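Long-range contacts in Cap5O (Staphylococcus aureus, PDB 3OJO), which probably oxidises UDP-N-acetyl-mannosamine with NAD as the electron acceptor, a step in building the capsular polysaccharide of the bacterium: residues L19-L24 with S56-G61; L24-M29 with E171-N176; F87-P92 with S106-A111. One frame throughout, in Å; residues are numbered along the deposited sequence.

Contact 1: residues L19-L24 with S56-G61; sequences LGYIGL and SIEEPG. With NAD (nicotinamide-adenine-dinucleotide), chain J.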
loop_
_atom_site.group_PDB
_atom_site.type_symbol
_atom_site.label_atom_id
_atom_site.label_comp_id
_atom_site.label_asym_id
_atom_site.label_seq_id
_atom_site.Cartn_x
_atom_site.Cartn_y
_atom_site.Cartn_z
ATOM N N LEU B 19 -29.201 17.370 4.879
ATOM C CA LEU B 19 -29.760 17.185 3.537
ATOM C C LEU B 19 -28.840 17.599 2.393
ATOM O O LEU B 19 -29.245 18.370 1.511
ATOM C CB LEU B 19 -31.139 17.866 3.415
ATOM C CG LEU B 19 -32.198 17.428 4.408
ATOM C CD1 LEU B 19 -33.331 18.381 4.390
ATOM C CD2 LEU B 19 -32.693 16.038 4.116
ATOM N N GLY B 20 -27.624 17.066 2.406
ATOM C CA GLY B 20 -26.656 17.302 1.339
ATOM C C GLY B 20 -26.677 16.186 0.319
ATOM O O GLY B 20 -27.731 15.589 0.074
ATOM N N TYR B 21 -25.507 15.877 -0.244
ATOM C CA TYR B 21 -25.321 14.829 -1.256
ATOM C C TYR B 21 -25.665 13.424 -0.797
ATOM O O TYR B 21 -26.082 12.601 -1.609
ATOM C CB TYR B 21 -23.928 14.923 -1.917
ATOM C CG TYR B 21 -23.916 15.997 -2.986
ATOM C CD1 TYR B 21 -24.293 15.708 -4.297
ATOM C CD2 TYR B 21 -23.603 17.319 -2.672
ATOM C CE1 TYR B 21 -24.339 16.702 -5.277
ATOM C CE2 TYR B 21 -23.667 18.329 -3.640
ATOM C CZ TYR B 21 -24.025 18.015 -4.943
ATOM O OH TYR B 21 -24.077 19.002 -5.904
ATOM N N ILE B 22 -25.550 13.176 0.512
ATOM C CA ILE B 22 -25.896 11.903 1.150
ATOM C C ILE B 22 -27.372 11.909 1.631
ATOM O O ILE B 22 -28.152 11.065 1.192
ATOM C CB ILE B 22 -24.886 11.578 2.294
ATOM C CG1 ILE B 22 -23.456 11.312 1.783
ATOM C CG2 ILE B 22 -25.395 10.473 3.184
ATOM C CD1 ILE B 22 -23.252 10.013 0.990
ATOM N N GLY B 23 -27.719 12.861 2.510
ATOM C CA GLY B 23 -29.027 12.991 3.146
ATOM C C GLY B 23 -30.220 13.232 2.245
ATOM O O GLY B 23 -31.245 12.577 2.427
ATOM N N LEU B 24 -30.135 14.197 1.310
ATOM C CA LEU B 24 -31.256 14.497 0.420
ATOM C C LEU B 24 -31.656 13.296 -0.458
ATOM O O LEU B 24 -32.813 12.886 -0.348
ATOM C CB LEU B 24 -31.033 15.778 -0.413
ATOM C CG LEU B 24 -32.175 16.190 -1.351
ATOM C CD1 LEU B 24 -33.458 16.497 -0.561
ATOM C CD2 LEU B 24 -31.757 17.347 -2.241
ATOM N N SER B 56 -31.732 20.990 -3.548
ATOM C CA SER B 56 -30.623 21.824 -3.097
ATOM C C SER B 56 -29.260 21.308 -3.607
ATOM O O SER B 56 -28.243 21.959 -3.374
ATOM C CB SER B 56 -30.637 21.912 -1.577
ATOM O OG SER B 56 -30.594 20.611 -1.015
ATOM N N ILE B 57 -29.235 20.152 -4.292
ATOM C CA ILE B 57 -28.009 19.540 -4.829
ATOM C C ILE B 57 -28.093 19.375 -6.363
ATOM O O ILE B 57 -29.174 19.482 -6.953
ATOM C CB ILE B 57 -27.585 18.211 -4.089
ATOM C CG1 ILE B 57 -28.544 17.033 -4.366
ATOM C CG2 ILE B 57 -27.383 18.424 -2.597
ATOM C CD1 ILE B 57 -27.886 15.698 -4.449
ATOM N N GLU B 58 -26.942 19.144 -6.990
ATOM C CA GLU B 58 -26.808 18.939 -8.422
ATOM C C GLU B 58 -26.643 17.427 -8.662
ATOM O O GLU B 58 -25.602 16.842 -8.347
ATOM C CB GLU B 58 -25.657 19.826 -8.982
ATOM C CG GLU B 58 -24.757 19.266 -10.084
ATOM C CD GLU B 58 -25.083 19.666 -11.513
ATOM O OE1 GLU B 58 -25.092 20.885 -11.809
ATOM O OE2 GLU B 58 -25.273 18.755 -12.352
ATOM N N GLU B 59 -27.734 16.782 -9.108
ATOM C CA GLU B 59 -27.753 15.380 -9.475
ATOM C C GLU B 59 -28.802 15.174 -10.584
ATOM O O GLU B 59 -29.996 15.349 -10.318
ATOM C CB GLU B 59 -28.017 14.466 -8.255
ATOM C CG GLU B 59 -28.199 12.986 -8.596
ATOM C CD GLU B 59 -27.011 12.166 -9.075
ATOM O OE1 GLU B 59 -25.853 12.651 -9.012
ATOM O OE2 GLU B 59 -27.247 10.999 -9.467
ATOM N N PRO B 60 -28.379 14.759 -11.811
ATOM C CA PRO B 60 -29.348 14.502 -12.898
ATOM C C PRO B 60 -30.453 13.532 -12.512
ATOM O O PRO B 60 -30.191 12.496 -11.899
ATOM C CB PRO B 60 -28.513 13.815 -13.971
ATOM C CG PRO B 60 -27.162 13.566 -13.393
ATOM C CD PRO B 60 -26.996 14.534 -12.272
ATOM N N GLY B 61 -31.656 13.851 -12.930
ATOM C CA GLY B 61 -32.826 13.022 -12.688
ATOM C C GLY B 61 -33.448 13.090 -11.314
ATOM O O GLY B 61 -34.575 12.628 -11.142
HETATM P PA NAD J . -22.921 18.042 2.480
HETATM O O1A NAD J . -22.132 19.211 2.919
HETATM O O2A NAD J . -23.230 18.099 1.036
HETATM O O5B NAD J . -24.285 17.996 3.330
HETATM C C5B NAD J . -24.306 18.219 4.715
HETATM C C4B NAD J . -25.601 18.925 5.039
HETATM O O4B NAD J . -25.894 18.755 6.410
HETATM C C3B NAD J . -25.556 20.431 4.747
HETATM O O3B NAD J . -26.737 20.809 4.049
HETATM C C2B NAD J . -25.604 21.043 6.141
HETATM O O2B NAD J . -26.234 22.307 6.184
HETATM C C1B NAD J . -26.361 19.991 6.933
HETATM N N9A NAD J . -26.056 20.086 8.369
HETATM C C8A NAD J . -24.824 20.353 8.924
HETATM N N7A NAD J . -24.920 20.245 10.268
HETATM C C5A NAD J . -26.202 19.920 10.569
HETATM C C6A NAD J . -26.846 19.710 11.789
HETATM N N6A NAD J . -26.136 19.824 12.917
HETATM N N1A NAD J . -28.199 19.380 11.798
HETATM C C2A NAD J . -28.899 19.248 10.609
HETATM N N3A NAD J . -28.256 19.462 9.406
HETATM C C4A NAD J . -26.929 19.792 9.385
HETATM O O3 NAD J . -22.119 16.696 2.894
HETATM P PN NAD J . -22.355 15.268 2.200
HETATM O O1N NAD J . -21.550 15.238 0.953
HETATM O O2N NAD J . -23.807 14.964 2.165
HETATM O O5D NAD J . -21.635 14.273 3.205
HETATM C C5D NAD J . -21.808 14.375 4.594
HETATM C C4D NAD J . -20.798 13.444 5.255
HETATM O O4D NAD J . -21.022 12.104 4.843
HETATM C C3D NAD J . -19.349 13.693 4.834
HETATM O O3D NAD J . -18.715 14.826 5.398
HETATM C C2D NAD J . -18.728 12.393 5.279
HETATM O O2D NAD J . -18.761 12.337 6.682
HETATM C C1D NAD J . -19.786 11.404 4.817
HETATM N N1N NAD J . -19.390 10.941 3.467
HETATM C C2N NAD J . -19.881 11.520 2.318
HETATM C C3N NAD J . -19.444 11.062 1.066
HETATM C C7N NAD J . -20.251 11.348 -0.170
HETATM O O7N NAD J . -20.485 10.277 -1.064
HETATM N N7N NAD J . -20.697 12.588 -0.408
HETATM C C4N NAD J . -18.483 10.042 0.994
HETATM C C5N NAD J . -17.961 9.486 2.160
HETATM C C6N NAD J . -18.419 9.964 3.390
HETATM O O HOH W 1 -28.024 20.464 0.083
#
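A loop-on-loop contact, partly apolar and partly polar, joins the turn that leads from strand 13-17 into helix 23-32 to the loop linking helices 44-51 and 62-71. Its centre is the Tyr-21 ring on Ile-57. The CB of Ile-57 sits over one face of the ring in a CH-pi contact, 3.8 Å from the centroid and 17° off the normal. Ile-57 holds CG1 between its backbone N and carbonyl carbon (chi1 70°), which spreads its branches across the ring: CD1 reaches Tyr-21 CD1 at 3.6 Å, while CG2 extends to the backbone of Gly-20, 3.7 Å from its C atom. The end of the ring is held by its hydroxyl, since Glu-58 N donates to Tyr-21 OH (3.1 Å, 161°). Near the ring plane, the carbonyl O of Glu-58 lies at the CE1 corner and O2A of NAD by CD2, whereas the Glu-58 carboxylate leads away from the contact. On the other flank of Ile-57, Leu-24 turns CG anti to its backbone N and slides past Ile-57, with CD2 touching Ile-57 CG1 and Ser-56 OG. Ser-56 OG and Leu-19 O are joined through one water, which donates to Leu-19 O at 2.8 Å. Meanwhile the turn grips the cofactor by its backbone: Ile-22 N donates to O2N of NAD at 3.0 Å, and Tyr-21 N makes a weak bond to O2A. With no side chain on Gly-20, its CA comes within 3.2 Å of O5B of NAD. Amides on the diphosphate at the start of a helix, with Gly-20 and Gly-23 in a sequence consistent with GxGxxG, are characteristic of the Rossmann dinucleotide-binding turn.

Contact 2: residues L24-M29 with E171-N176; sequences LPTSIM and EELVHN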
loop_
_atom_site.group_PDB
_atom_site.type_symbol
_atom_site.label_atom_id
_atom_site.label_comp_id
_atom_site.label_asym_id
_atom_site.label_seq_id
_atom_site.Cartn_x
_atom_site.Cartn_y
_atom_site.Cartn_z
ATOM N N LEU B 24 -30.135 14.197 1.310
ATOM C CA LEU B 24 -31.256 14.497 0.420
ATOM C C LEU B 24 -31.656 13.296 -0.458
ATOM O O LEU B 24 -32.813 12.886 -0.348
ATOM C CB LEU B 24 -31.033 15.778 -0.413
ATOM C CG LEU B 24 -32.175 16.190 -1.351
ATOM C CD1 LEU B 24 -33.458 16.497 -0.561
ATOM C CD2 LEU B 24 -31.757 17.347 -2.241
ATOM N N PRO B 25 -30.754 12.668 -1.256
ATOM C CA PRO B 25 -31.161 11.479 -2.029
ATOM C C PRO B 25 -31.696 10.329 -1.172
ATOM O O PRO B 25 -32.656 9.676 -1.584
ATOM C CB PRO B 25 -29.872 11.081 -2.752
ATOM C CG PRO B 25 -29.103 12.357 -2.854
ATOM C CD PRO B 25 -29.339 12.991 -1.525
ATOM N N THR B 26 -31.108 10.119 0.032
ATOM C CA THR B 26 -31.536 9.105 1.007
ATOM C C THR B 26 -32.977 9.385 1.473
ATOM O O THR B 26 -33.774 8.452 1.508
ATOM C CB THR B 26 -30.515 9.014 2.159
ATOM O OG1 THR B 26 -29.241 8.635 1.620
ATOM C CG2 THR B 26 -30.938 8.062 3.270
ATOM N N SER B 27 -33.304 10.640 1.842
ATOM C CA SER B 27 -34.665 11.032 2.236
ATOM C C SER B 27 -35.616 10.754 1.073
ATOM O O SER B 27 -36.672 10.162 1.273
ATOM C CB SER B 27 -34.718 12.523 2.547
ATOM O OG SER B 27 -33.719 12.878 3.480
ATOM N N ILE B 28 -35.210 11.159 -0.148
ATOM C CA ILE B 28 -35.984 10.977 -1.371
ATOM C C ILE B 28 -36.265 9.478 -1.614
ATOM O O ILE B 28 -37.396 9.116 -1.917
ATOM C CB ILE B 28 -35.318 11.739 -2.575
ATOM C CG1 ILE B 28 -35.571 13.254 -2.454
ATOM C CG2 ILE B 28 -35.781 11.211 -3.955
ATOM C CD1 ILE B 28 -34.677 14.154 -3.373
ATOM N N MET B 29 -35.249 8.629 -1.409
ATOM C CA MET B 29 -35.297 7.187 -1.581
ATOM C C MET B 29 -36.292 6.453 -0.656
ATOM O O MET B 29 -37.081 5.638 -1.143
ATOM C CB MET B 29 -33.893 6.597 -1.475
ATOM C CG MET B 29 -33.799 5.191 -2.015
ATOM S SD MET B 29 -34.527 4.939 -3.665
ATOM C CE MET B 29 -33.169 5.128 -4.643
ATOM N N GLU B 171 -29.447 4.875 -8.046
ATOM C CA GLU B 171 -29.145 3.484 -8.420
ATOM C C GLU B 171 -28.115 2.912 -7.462
ATOM O O GLU B 171 -28.367 1.865 -6.862
ATOM C CB GLU B 171 -28.764 3.273 -9.916
ATOM C CG GLU B 171 -28.294 4.496 -10.693
ATOM C CD GLU B 171 -29.353 5.425 -11.270
ATOM O OE1 GLU B 171 -30.186 4.949 -12.076
ATOM O OE2 GLU B 171 -29.304 6.642 -10.970
ATOM N N GLU B 172 -27.030 3.680 -7.205
ATOM C CA GLU B 172 -25.962 3.329 -6.266
ATOM C C GLU B 172 -26.519 3.026 -4.854
ATOM O O GLU B 172 -26.114 2.067 -4.251
ATOM C CB GLU B 172 -24.916 4.447 -6.252
ATOM C CG GLU B 172 -23.798 4.291 -5.237
ATOM C CD GLU B 172 -22.498 3.712 -5.753
ATOM O OE1 GLU B 172 -22.520 3.010 -6.790
ATOM O OE2 GLU B 172 -21.457 3.928 -5.089
ATOM N N LEU B 173 -27.492 3.798 -4.378
ATOM C CA LEU B 173 -28.129 3.635 -3.075
ATOM C C LEU B 173 -28.869 2.291 -2.943
ATOM O O LEU B 173 -28.837 1.687 -1.876
ATOM C CB LEU B 173 -29.098 4.819 -2.894
ATOM C CG LEU B 173 -29.261 5.515 -1.525
ATOM C CD1 LEU B 173 -27.930 5.912 -0.906
ATOM C CD2 LEU B 173 -30.116 6.760 -1.681
ATOM N N VAL B 174 -29.476 1.805 -4.042
ATOM C CA VAL B 174 -30.233 0.555 -4.120
ATOM C C VAL B 174 -29.339 -0.707 -4.260
ATOM O O VAL B 174 -29.495 -1.662 -3.485
ATOM C CB VAL B 174 -31.314 0.654 -5.255
ATOM C CG1 VAL B 174 -31.910 -0.707 -5.608
ATOM C CG2 VAL B 174 -32.429 1.611 -4.866
ATOM N N HIS B 175 -28.437 -0.711 -5.268
ATOM C CA HIS B 175 -27.590 -1.844 -5.658
ATOM C C HIS B 175 -26.246 -2.079 -4.968
ATOM O O HIS B 175 -25.696 -3.177 -5.088
ATOM C CB HIS B 175 -27.471 -1.929 -7.183
ATOM C CG HIS B 175 -28.796 -2.054 -7.859
ATOM N ND1 HIS B 175 -29.325 -1.020 -8.606
ATOM C CD2 HIS B 175 -29.686 -3.072 -7.825
ATOM C CE1 HIS B 175 -30.503 -1.450 -9.028
ATOM N NE2 HIS B 175 -30.769 -2.673 -8.574
ATOM N N ASN B 176 -25.720 -1.085 -4.249
ATOM C CA ASN B 176 -24.461 -1.245 -3.535
ATOM C C ASN B 176 -24.614 -2.148 -2.333
ATOM O O ASN B 176 -25.631 -2.087 -1.633
ATOM C CB ASN B 176 -23.945 0.110 -3.018
ATOM C CG ASN B 176 -23.031 0.871 -3.932
ATOM O OD1 ASN B 176 -22.912 0.595 -5.131
ATOM N ND2 ASN B 176 -22.361 1.862 -3.365
#
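Leu-173 carries the tight part of this helix-to-helix contact, in which segments 24-29 and 171-175 cross at -64° with their axes 10.8 Å apart. Directed at helix 23-32, it brings CD2 between two residues one turn apart, 3.8 Å from Thr-26 CA and 3.8 Å from Met-29 CB, with the carbonyl O of Pro-25 close by. The other branch, CD1, lies 3.9 Å from Thr-26 OG1, the two side chains crossing at about a right angle. That hydroxyl is hydrogen-bonded to Ile-22 O, so its polar need is met within its own helix, and it touches the leucine methyls by van der Waals contact alone.

Packing thins toward Val-174, which is only partly buried. Here Met-29 starts with CG anti to its backbone N (chi1 -164°), slides past Leu-173, then bends at its next two torsions so that CE touches Val-174 CG2 at 3.6 Å. Beyond this single touch the helix turns its polar residues outward: Glu-171 and His-175 are exposed, and Asn-176 ND2 makes a weak hydrogen bond to Glu-172 OE2 at the helix end. Pro-25 and Met-29 also meet Leu-170 one turn earlier, and Ile-28 packs on helix 62-71 and strand 75-78, so that helix 23-32 has helix 169-175 on one face and those elements on neighbouring ones.

Contact 3: residues F87-P92 with S106-A111; sequences FIIAVP and SLVMRA. With NAD (nicotinamide-adenine-dinucleotide), chain J.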
loop_
_atom_site.group_PDB
_atom_site.type_symbol
_atom_site.label_atom_id
_atom_site.label_comp_id
_atom_site.label_asym_id
_atom_site.label_seq_id
_atom_site.Cartn_x
_atom_site.Cartn_y
_atom_site.Cartn_z
ATOM N N PHE B 87 -33.858 7.553 12.988
ATOM C CA PHE B 87 -33.124 8.793 12.777
ATOM C C PHE B 87 -31.824 8.460 12.058
ATOM O O PHE B 87 -31.094 7.576 12.485
ATOM C CB PHE B 87 -32.814 9.500 14.087
ATOM C CG PHE B 87 -34.001 9.967 14.885
ATOM C CD1 PHE B 87 -34.496 11.259 14.735
ATOM C CD2 PHE B 87 -34.591 9.137 15.836
ATOM C CE1 PHE B 87 -35.567 11.708 15.514
ATOM C CE2 PHE B 87 -35.677 9.579 16.602
ATOM C CZ PHE B 87 -36.151 10.865 16.444
ATOM N N ILE B 88 -31.564 9.141 10.943
ATOM C CA ILE B 88 -30.343 8.967 10.170
ATOM C C ILE B 88 -29.539 10.274 10.204
ATOM O O ILE B 88 -30.019 11.294 9.708
ATOM C CB ILE B 88 -30.593 8.469 8.712
ATOM C CG1 ILE B 88 -31.302 7.100 8.698
ATOM C CG2 ILE B 88 -29.260 8.419 7.945
ATOM C CD1 ILE B 88 -31.698 6.566 7.383
ATOM N N ILE B 89 -28.313 10.230 10.767
ATOM C CA ILE B 89 -27.414 11.383 10.780
ATOM C C ILE B 89 -26.529 11.274 9.530
ATOM O O ILE B 89 -25.777 10.299 9.377
ATOM C CB ILE B 89 -26.620 11.489 12.102
ATOM C CG1 ILE B 89 -27.584 11.742 13.285
ATOM C CG2 ILE B 89 -25.522 12.567 12.023
ATOM C CD1 ILE B 89 -27.164 11.138 14.591
ATOM N N ALA B 90 -26.655 12.267 8.637
ATOM C CA ALA B 90 -25.928 12.381 7.368
ATOM C C ALA B 90 -25.356 13.804 7.221
ATOM O O ALA B 90 -25.375 14.377 6.129
ATOM C CB ALA B 90 -26.860 12.069 6.211
ATOM N N VAL B 91 -24.847 14.366 8.335
ATOM C CA VAL B 91 -24.235 15.696 8.401
ATOM C C VAL B 91 -22.745 15.588 7.957
ATOM O O VAL B 91 -22.238 14.462 7.865
ATOM C CB VAL B 91 -24.404 16.357 9.804
ATOM C CG1 VAL B 91 -25.873 16.455 10.205
ATOM C CG2 VAL B 91 -23.602 15.612 10.864
ATOM N N PRO B 92 -22.008 16.692 7.679
ATOM C CA PRO B 92 -20.606 16.522 7.272
ATOM C C PRO B 92 -19.642 16.256 8.429
ATOM O O PRO B 92 -19.929 16.548 9.594
ATOM C CB PRO B 92 -20.271 17.835 6.544
ATOM C CG PRO B 92 -21.480 18.722 6.711
ATOM C CD PRO B 92 -22.385 18.116 7.717
ATOM N N SER B 106 -17.809 16.705 15.476
ATOM C CA SER B 106 -18.579 17.801 16.087
ATOM C C SER B 106 -19.970 18.020 15.517
ATOM O O SER B 106 -20.891 18.238 16.293
ATOM C CB SER B 106 -17.785 19.099 16.045
ATOM O OG SER B 106 -16.552 18.924 16.718
ATOM N N LEU B 107 -20.139 17.957 14.175
ATOM C CA LEU B 107 -21.461 18.163 13.565
ATOM C C LEU B 107 -22.375 16.972 13.814
ATOM O O LEU B 107 -23.587 17.144 13.945
ATOM C CB LEU B 107 -21.405 18.552 12.079
ATOM C CG LEU B 107 -20.372 19.622 11.649
ATOM C CD1 LEU B 107 -20.574 20.002 10.216
ATOM C CD2 LEU B 107 -20.495 20.878 12.447
ATOM N N VAL B 108 -21.777 15.774 13.929
ATOM C CA VAL B 108 -22.462 14.518 14.253
ATOM C C VAL B 108 -22.973 14.560 15.714
ATOM O O VAL B 108 -24.057 14.079 16.003
ATOM C CB VAL B 108 -21.528 13.305 14.018
ATOM C CG1 VAL B 108 -22.252 11.995 14.296
ATOM C CG2 VAL B 108 -20.962 13.316 12.613
ATOM N N MET B 109 -22.177 15.112 16.619
ATOM C CA MET B 109 -22.534 15.228 18.021
ATOM C C MET B 109 -23.574 16.339 18.230
ATOM O O MET B 109 -24.541 16.138 18.965
ATOM C CB MET B 109 -21.289 15.352 18.902
ATOM C CG MET B 109 -20.397 14.102 18.881
ATOM S SD MET B 109 -21.267 12.550 19.220
ATOM C CE MET B 109 -20.593 11.576 18.070
ATOM N N ARG B 110 -23.442 17.458 17.489
ATOM C CA ARG B 110 -24.430 18.544 17.494
ATOM C C ARG B 110 -25.757 17.997 16.973
ATOM O O ARG B 110 -26.786 18.240 17.593
ATOM C CB ARG B 110 -23.959 19.695 16.596
ATOM C CG ARG B 110 -23.662 20.973 17.333
ATOM C CD ARG B 110 -22.947 21.981 16.449
ATOM N NE ARG B 110 -21.490 21.884 16.571
ATOM C CZ ARG B 110 -20.625 22.488 15.760
ATOM N NH1 ARG B 110 -21.059 23.222 14.743
ATOM N NH2 ARG B 110 -19.320 22.349 15.951
ATOM N N ALA B 111 -25.713 17.216 15.854
ATOM C CA ALA B 111 -26.864 16.557 15.251
ATOM C C ALA B 111 -27.461 15.514 16.192
ATOM O O ALA B 111 -28.680 15.328 16.187
ATOM C CB ALA B 111 -26.476 15.905 13.936
HETATM P PA NAD J . -22.921 18.042 2.480
HETATM O O1A NAD J . -22.132 19.211 2.919
HETATM O O2A NAD J . -23.230 18.099 1.036
HETATM O O5B NAD J . -24.285 17.996 3.330
HETATM C C5B NAD J . -24.306 18.219 4.715
HETATM C C4B NAD J . -25.601 18.925 5.039
HETATM O O4B NAD J . -25.894 18.755 6.410
HETATM C C3B NAD J . -25.556 20.431 4.747
HETATM O O3B NAD J . -26.737 20.809 4.049
HETATM C C2B NAD J . -25.604 21.043 6.141
HETATM O O2B NAD J . -26.234 22.307 6.184
HETATM C C1B NAD J . -26.361 19.991 6.933
HETATM N N9A NAD J . -26.056 20.086 8.369
HETATM C C8A NAD J . -24.824 20.353 8.924
HETATM N N7A NAD J . -24.920 20.245 10.268
HETATM C C5A NAD J . -26.202 19.920 10.569
HETATM C C6A NAD J . -26.846 19.710 11.789
HETATM N N6A NAD J . -26.136 19.824 12.917
HETATM N N1A NAD J . -28.199 19.380 11.798
HETATM C C2A NAD J . -28.899 19.248 10.609
HETATM N N3A NAD J . -28.256 19.462 9.406
HETATM C C4A NAD J . -26.929 19.792 9.385
HETATM O O3 NAD J . -22.119 16.696 2.894
HETATM P PN NAD J . -22.355 15.268 2.200
HETATM O O1N NAD J . -21.550 15.238 0.953
HETATM O O2N NAD J . -23.807 14.964 2.165
HETATM O O5D NAD J . -21.635 14.273 3.205
HETATM C C5D NAD J . -21.808 14.375 4.594
HETATM C C4D NAD J . -20.798 13.444 5.255
HETATM O O4D NAD J . -21.022 12.104 4.843
HETATM C C3D NAD J . -19.349 13.693 4.834
HETATM O O3D NAD J . -18.715 14.826 5.398
HETATM C C2D NAD J . -18.728 12.393 5.279
HETATM O O2D NAD J . -18.761 12.337 6.682
HETATM C C1D NAD J . -19.786 11.404 4.817
HETATM N N1N NAD J . -19.390 10.941 3.467
HETATM C C2N NAD J . -19.881 11.520 2.318
HETATM C C3N NAD J . -19.444 11.062 1.066
HETATM C C7N NAD J . -20.251 11.348 -0.170
HETATM O O7N NAD J . -20.485 10.277 -1.064
HETATM N N7N NAD J . -20.697 12.588 -0.408
HETATM C C4N NAD J . -18.483 10.042 0.994
HETATM C C5N NAD J . -17.961 9.486 2.160
HETATM C C6N NAD J . -18.419 9.964 3.390
HETATM O O HOH W 2 -19.037 16.101 12.191
#
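Val-91 and Leu-107 face each other where the chain leaves strand 86-89 and helix 106-115 begins, and the branches of Val-91 divide its contacts between helix and cofactor. Its CG2, set between backbone N and carbonyl carbon, presses on the first turn of the helix, 3.4 Å from Leu-107 O and 3.9 Å from Val-108 CG2. CG1, anti to the carbonyl carbon (chi1 -57°), rests on the adenine of NAD, 3.5 Å from C5A, and also meets Ala-111 CB.

Two residues earlier, at the end of the strand, Ile-89 also points at the helix and puts CG2 anti to its backbone N, bringing it to Ala-111 CB and Val-108 CG1, each 4.0 Å away; the side chains of Ile-89 and Val-108 cross obliquely. Pro-92 and Leu-107 also cross obliquely at the outer, less buried end, where Leu-107 CD1 lies 3.6 Å from Pro-92 CD. The same proline CD approaches C8A of NAD, so adenine and leucine share its ring. No hydrogen bond joins the segments directly, but a water donates to Pro-92 O at 2.8 Å and accepts from Val-108 N, linking the loop to the helix start. Strand 86-89 and helix 106-115 open the beta-alpha-beta crossover to strand 124-127, and the loop after the strand supplies the aliphatic contacts to the adenine, as is usual for a Rossmann-type dinucleotide site.

All three contacts belong to the NAD-binding domain, but they differ in burial and chemistry. Contacts 2 and 3 are buried and largely apolar, whereas contact 1 is only partly buried and mixes a ring contact with a hydrogen bond and a water bridge. Contacts 1 and 2 share Leu-24 and use the same helix, 23-32: its start is held against the 56-61 loop, its following turns against helix 169-175. Contacts 1 and 3 both touch NAD, the first by amides at the diphosphate, the third by aliphatic groups at the adenine and by the backbone of 91-92 at the nicotinamide ribose, and they meet where Ile-22 CG2 packs on Ala-90 CB. Contact 2 stands back from the cofactor.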